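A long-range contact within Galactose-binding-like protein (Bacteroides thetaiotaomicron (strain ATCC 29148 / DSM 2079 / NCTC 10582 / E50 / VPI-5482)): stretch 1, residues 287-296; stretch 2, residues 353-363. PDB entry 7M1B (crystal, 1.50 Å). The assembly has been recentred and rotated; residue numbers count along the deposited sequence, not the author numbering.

Stretch 1 (287-296) GAIKEWEVWG
Stretch 2 (353-363) RYIRFKILSTH

How do the backbones pair? The strands through Glu293-Gly296 and Ile355-Ile359 run antiparallel at 156°, their axes 4.6 Å apart at closest approach. Glu293 faces Lys358 and Trp295 faces Arg356, each pair closing both bonds: Glu293 N to Lys358 O 2.9 Å, Lys358 N to Glu293 O 2.8 Å, Trp295 N to Arg356 O 2.8 Å, Arg356 N to Trp295 O 2.9 Å.

What happens where the chain turns at Glu291? Lys290 (phi/psi -113/-66) and Leu360 (-94/-36) break the regular alternation. Glu291 O accepts from both Leu360 N (2.9 Å) and Ser361 N (3.2 Å), while Glu291 N bonds Ser361 OG (3.0 Å; Ser361 chi1 p) and, weakly, Ser361 O (3.5 Å). Ser361 O takes Lys290 N (2.9 Å), and Ala288 O receives His363 N (3.0 Å).

Which side chains fill the buried face? Trp292 (p, chi2 99°) and Phe357 (m) lie nearly parallel but slid apart, centroids of the five-membered and phenyl rings 4.7 Å apart. Val294 CG2 (t) covers a Phe357 face, 4.1 Å from its centroid; Ile359 CD1 (m, m) meets Trp292 CB at 3.8 Å.

How are the polar ends satisfied opposite? Glu293 OE1 (m, t) accepts Trp295 NE1 (m) at 2.8 Å. Glu293 OE1 lies 4.6 Å from Lys358 NZ (all t), beyond a salt bridge; a water donates to Glu293 OE1 (2.7 Å from its O) and accepts from Lys358 NZ (2.8 Å). Another water links Glu291 OE2 with Ser361 OG.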

# COMPACT_ATOMS: atom_id res chain seq x y z
N GLY A 287 -9.45 4.08 -19.39
CA GLY A 287 -9.50 4.43 -17.98
C GLY A 287 -8.65 3.51 -17.10
O GLY A 287 -8.51 3.85 -15.93
N ALA A 288 -8.11 2.43 -17.67
CA ALA A 288 -7.30 1.57 -16.85
C ALA A 288 -6.04 2.33 -16.40
O ALA A 288 -5.25 2.85 -17.22
CB ALA A 288 -6.91 0.36 -17.67
N ILE A 289 -5.82 2.40 -15.06
CA ILE A 289 -4.65 3.10 -14.55
C ILE A 289 -3.36 2.31 -14.68
O ILE A 289 -3.32 1.08 -14.58
CB ILE A 289 -4.96 3.51 -13.08
CG1 ILE A 289 -5.11 2.27 -12.17
CG2 ILE A 289 -6.16 4.47 -13.09
CD1 ILE A 289 -5.32 2.64 -10.65
N LYS A 290 -2.25 3.04 -14.82
CA LYS A 290 -0.95 2.40 -15.09
C LYS A 290 -0.01 2.58 -13.89
O LYS A 290 0.29 1.56 -13.25
CB LYS A 290 -0.33 2.88 -16.40
CG LYS A 290 1.12 2.38 -16.68
CD LYS A 290 1.61 2.82 -18.05
CE LYS A 290 3.10 2.52 -18.26
NZ LYS A 290 3.64 3.22 -19.43
N GLU A 291 0.41 3.80 -13.57
CA GLU A 291 1.15 4.04 -12.35
C GLU A 291 0.38 4.97 -11.43
O GLU A 291 -0.25 5.95 -11.84
CB GLU A 291 2.51 4.67 -12.65
CG GLU A 291 3.45 3.69 -13.33
CD GLU A 291 4.88 4.25 -13.37
OE1 GLU A 291 5.47 4.54 -12.28
OE2 GLU A 291 5.42 4.40 -14.47
N TRP A 292 0.49 4.68 -10.13
CA TRP A 292 -0.13 5.55 -9.15
C TRP A 292 0.57 5.36 -7.80
O TRP A 292 1.36 4.42 -7.59
CB TRP A 292 -1.64 5.20 -9.04
CG TRP A 292 -1.98 3.86 -8.42
CD1 TRP A 292 -2.36 3.59 -7.12
CD2 TRP A 292 -2.09 2.61 -9.15
NE1 TRP A 292 -2.58 2.23 -6.99
CE2 TRP A 292 -2.48 1.60 -8.22
CE3 TRP A 292 -1.86 2.23 -10.49
CZ2 TRP A 292 -2.67 0.26 -8.59
CZ3 TRP A 292 -2.02 0.90 -10.85
CH2 TRP A 292 -2.46 -0.08 -9.92
N GLU A 293 0.22 6.22 -6.86
CA GLU A 293 0.57 6.09 -5.48
C GLU A 293 -0.68 5.93 -4.64
O GLU A 293 -1.70 6.53 -4.95
CB GLU A 293 1.35 7.29 -4.97
CG GLU A 293 2.60 7.53 -5.84
CD GLU A 293 3.27 8.86 -5.58
OE1 GLU A 293 2.61 9.78 -4.97
OE2 GLU A 293 4.40 9.02 -6.13
N VAL A 294 -0.54 5.18 -3.55
CA VAL A 294 -1.61 5.11 -2.55
C VAL A 294 -1.17 5.88 -1.32
O VAL A 294 -0.03 5.66 -0.87
CB VAL A 294 -1.91 3.65 -2.16
CG1 VAL A 294 -3.09 3.67 -1.17
CG2 VAL A 294 -2.32 2.85 -3.42
N TRP A 295 -1.99 6.85 -0.87
CA TRP A 295 -1.70 7.66 0.29
C TRP A 295 -2.76 7.41 1.34
O TRP A 295 -3.90 6.98 1.02
CB TRP A 295 -1.75 9.15 -0.15
CG TRP A 295 -0.56 9.56 -0.99
CD1 TRP A 295 -0.25 9.16 -2.28
CD2 TRP A 295 0.52 10.43 -0.57
NE1 TRP A 295 0.90 9.76 -2.70
CE2 TRP A 295 1.38 10.57 -1.69
CE3 TRP A 295 0.76 11.23 0.55
CZ2 TRP A 295 2.57 11.34 -1.64
CZ3 TRP A 295 1.93 11.98 0.61
CH2 TRP A 295 2.80 12.07 -0.48
N GLY A 296 -2.44 7.72 2.58
CA GLY A 296 -3.48 7.50 3.60
C GLY A 296 -3.34 8.43 4.81
O GLY A 296 -2.26 9.00 5.04
N ARG A 353 -7.11 5.18 7.81
CA ARG A 353 -8.55 4.93 7.57
C ARG A 353 -8.92 5.54 6.22
O ARG A 353 -9.70 4.91 5.50
CB ARG A 353 -9.37 5.63 8.67
CG ARG A 353 -10.86 5.60 8.36
CD ARG A 353 -11.71 6.03 9.55
NE ARG A 353 -13.11 6.08 9.14
CZ ARG A 353 -14.17 6.02 9.92
NH1 ARG A 353 -14.05 5.71 11.22
NH2 ARG A 353 -15.35 6.08 9.32
N TYR A 354 -8.50 6.80 5.95
CA TYR A 354 -8.82 7.47 4.71
C TYR A 354 -7.76 7.17 3.69
O TYR A 354 -6.57 7.22 4.02
CB TYR A 354 -9.08 8.96 4.91
CG TYR A 354 -10.10 9.27 5.96
CD1 TYR A 354 -11.49 9.22 5.66
CD2 TYR A 354 -9.74 9.40 7.30
CE1 TYR A 354 -12.45 9.44 6.65
CE2 TYR A 354 -10.69 9.51 8.32
CZ TYR A 354 -12.05 9.50 7.99
OH TYR A 354 -13.00 9.69 8.97
N ILE A 355 -8.16 6.96 2.43
CA ILE A 355 -7.23 6.51 1.39
C ILE A 355 -7.36 7.41 0.17
O ILE A 355 -8.46 7.67 -0.27
CB ILE A 355 -7.46 5.01 1.00
CG1 ILE A 355 -7.36 4.04 2.19
CG2 ILE A 355 -6.57 4.58 -0.13
CD1 ILE A 355 -5.96 4.02 2.77
N ARG A 356 -6.22 7.74 -0.46
CA ARG A 356 -6.24 8.37 -1.77
C ARG A 356 -5.45 7.54 -2.77
O ARG A 356 -4.36 7.00 -2.43
CB ARG A 356 -5.63 9.76 -1.71
CG ARG A 356 -6.62 10.85 -1.32
CD ARG A 356 -5.98 12.19 -1.14
NE ARG A 356 -7.05 13.17 -1.35
CZ ARG A 356 -6.85 14.48 -1.45
NH1 ARG A 356 -5.63 15.00 -1.13
NH2 ARG A 356 -7.80 15.33 -1.73
N PHE A 357 -5.96 7.48 -4.01
CA PHE A 357 -5.19 7.02 -5.15
C PHE A 357 -4.80 8.25 -5.96
O PHE A 357 -5.64 9.00 -6.40
CB PHE A 357 -6.03 6.07 -6.01
CG PHE A 357 -6.00 4.64 -5.54
CD1 PHE A 357 -6.31 4.34 -4.22
CD2 PHE A 357 -5.83 3.60 -6.43
CE1 PHE A 357 -6.26 3.02 -3.76
CE2 PHE A 357 -5.74 2.27 -5.99
CZ PHE A 357 -6.01 2.00 -4.66
N LYS A 358 -3.46 8.51 -5.99
CA LYS A 358 -2.92 9.58 -6.79
C LYS A 358 -2.47 8.96 -8.10
O LYS A 358 -1.47 8.22 -8.15
CB LYS A 358 -1.74 10.23 -6.05
CG LYS A 358 -1.16 11.44 -6.78
CD LYS A 358 0.07 12.04 -5.98
CE LYS A 358 0.42 13.57 -6.38
NZ LYS A 358 1.49 14.17 -5.45
N ILE A 359 -3.24 9.24 -9.16
CA ILE A 359 -3.01 8.56 -10.43
C ILE A 359 -1.97 9.38 -11.19
O ILE A 359 -2.22 10.56 -11.48
CB ILE A 359 -4.33 8.42 -11.24
CG1 ILE A 359 -5.47 7.78 -10.43
CG2 ILE A 359 -4.04 7.67 -12.56
CD1 ILE A 359 -5.10 6.42 -9.91
N LEU A 360 -0.87 8.73 -11.59
CA LEU A 360 0.20 9.40 -12.34
C LEU A 360 -0.00 9.21 -13.85
O LEU A 360 0.28 10.12 -14.66
CB LEU A 360 1.54 8.80 -11.88
CG LEU A 360 1.84 8.78 -10.37
CD1 LEU A 360 3.24 8.23 -10.12
CD2 LEU A 360 1.73 10.15 -9.76
N SER A 361 -0.50 8.03 -14.25
CA SER A 361 -0.56 7.67 -15.68
C SER A 361 -1.70 6.66 -15.91
O SER A 361 -1.96 5.88 -14.98
CB SER A 361 0.84 7.20 -16.18
OG SER A 361 1.16 5.96 -15.54
N THR A 362 -2.09 6.53 -17.20
CA THR A 362 -3.03 5.48 -17.60
C THR A 362 -2.40 4.64 -18.71
O THR A 362 -1.41 5.09 -19.33
CB THR A 362 -4.34 6.09 -18.08
OG1 THR A 362 -3.97 7.01 -19.12
CG2 THR A 362 -5.09 6.82 -16.97
N HIS A 363 -2.89 3.41 -18.91
CA HIS A 363 -2.32 2.51 -19.90
C HIS A 363 -2.39 3.09 -21.32
O HIS A 363 -1.41 3.00 -22.08
CB HIS A 363 -2.99 1.13 -19.86
CG HIS A 363 -2.44 0.28 -18.76
ND1 HIS A 363 -1.11 -0.13 -18.75
CD2 HIS A 363 -2.97 -0.11 -17.57
CE1 HIS A 363 -0.91 -0.91 -17.68
NE2 HIS A 363 -2.06 -0.94 -16.95
O HOH W 1 1.52 2.55 -21.70
O HOH W 2 3.61 5.36 -16.39
O HOH W 3 3.52 12.27 -5.40